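Local coordinates for metal cation efflux system protein CzcD (Cupriavidus metallidurans, PDB 6VD9) that binds and transports zinc and mediates low-level metal-ion resistance, probably by cation efflux from cytoplasm to periplasm, here seen as its nickel-bound C-terminal domain, at residues Glu9-Ala14 against Asp62-Thr67. Residues are numbered along the deposited sequence; the frame is centred on the assembly and turned at random.
Sequences EKQILA and DKFDIT
Q11 and K63 both set CG beside the backbone N, anti to the carbonyl carbon, but their chains then part ways: Q11 folds over at chi2 (-55°), while K63 runs on extended. The bend puts the Q11 amide across the path of the lysine, the two side chains meeting at about a right angle, and OE1 of Q11 accepts a weak hydrogen bond from NZ of K63 at 3.3 Å. At the other end of the amide, NE2 makes a weak hydrogen bond to E7 one turn earlier, so glutamine suits the place by accepting and donating at once. Nearer the backbone, the methylenes of Q11 meet the aromatic neighbour: CG of Q11 sits at the edge of the F64 ring, near the ring plane, 3.9 Å from CZ. CB of K63 lies 3.7 Å above one face of that ring, toward its rim, so the lysine offers hydrocarbon at its base and charge at its tip. F64 also touches E7, V8 and M59, and so bridges helix 5-13 and helix 53-64 near the C-terminal end of the latter; these helices pack on the three-stranded sheet of this C-terminal dimerisation domain, predicted to be cytoplasmic. With just 125 Å² buried, the contact joins the helices through one aromatic edge and a weak hydrogen bond at the surface, whose neutral acceptor probably lends the lysine only modest electrostatic stabilisation.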
loop_
_atom_site.group_PDB
_atom_site.type_symbol
_atom_site.label_atom_id
_atom_site.label_comp_id
_atom_site.label_asym_id
_atom_site.label_seq_id
_atom_site.Cartn_x
_atom_site.Cartn_y
_atom_site.Cartn_z
ATOM N N GLU A 9 15.629 0.192 4.964
ATOM C CA GLU A 9 15.884 0.898 3.672
ATOM C C GLU A 9 16.748 0.027 2.761
ATOM O O GLU A 9 16.396 -0.168 1.576
ATOM C CB GLU A 9 16.546 2.261 3.941
ATOM C CG GLU A 9 15.699 3.185 4.803
ATOM C CD GLU A 9 16.515 4.338 5.357
ATOM O OE1 GLU A 9 17.760 4.180 5.422
ATOM O OE2 GLU A 9 15.910 5.374 5.663
ATOM N N LYS A 10 17.872 -0.475 3.261
ATOM C CA LYS A 10 18.805 -1.317 2.468
ATOM C C LYS A 10 18.025 -2.514 1.951
ATOM O O LYS A 10 18.171 -2.870 0.787
ATOM C CB LYS A 10 20.009 -1.742 3.324
ATOM C CG LYS A 10 20.973 -2.738 2.682
ATOM C CD LYS A 10 22.334 -2.939 3.426
ATOM C CE LYS A 10 23.232 -3.901 2.662
ATOM N NZ LYS A 10 24.521 -4.213 3.332
ATOM N N GLN A 11 17.231 -3.161 2.801
ATOM C CA GLN A 11 16.596 -4.425 2.379
ATOM C C GLN A 11 15.509 -4.141 1.334
ATOM O O GLN A 11 15.293 -5.028 0.488
ATOM C CB GLN A 11 16.077 -5.212 3.580
ATOM C CG GLN A 11 17.205 -5.725 4.458
ATOM C CD GLN A 11 18.200 -6.537 3.667
ATOM O OE1 GLN A 11 17.840 -7.327 2.796
ATOM N NE2 GLN A 11 19.471 -6.325 3.970
ATOM N N ILE A 12 14.805 -3.003 1.438
ATOM C CA ILE A 12 13.770 -2.599 0.444
ATOM C C ILE A 12 14.478 -2.425 -0.909
ATOM O O ILE A 12 14.077 -3.101 -1.873
ATOM C CB ILE A 12 13.008 -1.330 0.882
ATOM C CG1 ILE A 12 12.095 -1.646 2.068
ATOM C CG2 ILE A 12 12.230 -0.740 -0.269
ATOM C CD1 ILE A 12 11.345 -0.470 2.602
ATOM N N LEU A 13 15.533 -1.606 -0.948
ATOM C CA LEU A 13 16.270 -1.326 -2.215
ATOM C C LEU A 13 16.997 -2.570 -2.731
ATOM O O LEU A 13 17.265 -2.635 -3.952
ATOM C CB LEU A 13 17.244 -0.161 -1.977
ATOM C CG LEU A 13 16.592 1.215 -1.804
ATOM C CD1 LEU A 13 17.676 2.298 -1.540
ATOM C CD2 LEU A 13 15.697 1.610 -2.974
ATOM N N ALA A 14 17.290 -3.537 -1.869
ATOM C CA ALA A 14 17.970 -4.790 -2.253
ATOM C C ALA A 14 16.971 -5.764 -2.874
ATOM O O ALA A 14 17.410 -6.751 -3.482
ATOM C CB ALA A 14 18.647 -5.405 -1.067
ATOM N N ASP A 62 10.429 -11.570 8.253
ATOM C CA ASP A 62 11.576 -12.433 8.650
ATOM C C ASP A 62 12.687 -11.608 9.291
ATOM O O ASP A 62 13.260 -12.050 10.317
ATOM C CB ASP A 62 12.149 -13.186 7.456
ATOM C CG ASP A 62 11.202 -14.233 6.918
ATOM O OD1 ASP A 62 10.439 -14.790 7.732
ATOM O OD2 ASP A 62 11.208 -14.454 5.690
ATOM N N LYS A 63 13.023 -10.468 8.691
ATOM C CA LYS A 63 14.213 -9.692 9.081
ATOM C C LYS A 63 13.860 -8.690 10.178
ATOM O O LYS A 63 14.772 -8.360 10.951
ATOM C CB LYS A 63 14.838 -9.089 7.823
ATOM C CG LYS A 63 15.157 -10.122 6.744
ATOM C CD LYS A 63 16.235 -9.704 5.774
ATOM C CE LYS A 63 16.911 -10.884 5.112
ATOM N NZ LYS A 63 17.674 -10.479 3.915
ATOM N N PHE A 64 12.621 -8.173 10.247
ATOM C CA PHE A 64 12.277 -7.036 11.137
ATOM C C PHE A 64 11.074 -7.346 12.026
ATOM O O PHE A 64 10.751 -6.473 12.819
ATOM C CB PHE A 64 12.065 -5.750 10.318
ATOM C CG PHE A 64 13.249 -5.437 9.452
ATOM C CD1 PHE A 64 14.432 -4.996 10.037
ATOM C CD2 PHE A 64 13.221 -5.644 8.082
ATOM C CE1 PHE A 64 15.545 -4.753 9.256
ATOM C CE2 PHE A 64 14.344 -5.396 7.305
ATOM C CZ PHE A 64 15.505 -4.947 7.895
ATOM N N ASP A 65 10.397 -8.497 11.863
ATOM C CA ASP A 65 9.199 -8.845 12.660
ATOM C C ASP A 65 8.110 -7.804 12.420
ATOM O O ASP A 65 7.330 -7.485 13.380
ATOM C CB ASP A 65 9.575 -9.060 14.134
ATOM C CG ASP A 65 10.604 -10.174 14.312
ATOM O OD1 ASP A 65 10.328 -11.334 13.891
ATOM O OD2 ASP A 65 11.699 -9.875 14.844
ATOM N N ILE A 66 8.011 -7.316 11.178
ATOM C CA ILE A 66 6.961 -6.327 10.791
ATOM C C ILE A 66 5.924 -7.061 9.949
ATOM O O ILE A 66 6.268 -7.549 8.847
ATOM C CB ILE A 66 7.561 -5.115 10.056
ATOM C CG1 ILE A 66 8.629 -4.433 10.907
ATOM C CG2 ILE A 66 6.455 -4.150 9.647
ATOM C CD1 ILE A 66 9.280 -3.217 10.261
ATOM N N THR A 67 4.710 -7.189 10.460
ATOM C CA THR A 67 3.639 -7.962 9.782
ATOM C C THR A 67 2.400 -7.093 9.528
ATOM O O THR A 67 1.414 -7.659 9.011
ATOM C CB THR A 67 3.267 -9.220 10.573
ATOM O OG1 THR A 67 2.714 -8.795 11.814
ATOM C CG2 THR A 67 4.439 -10.137 10.829
#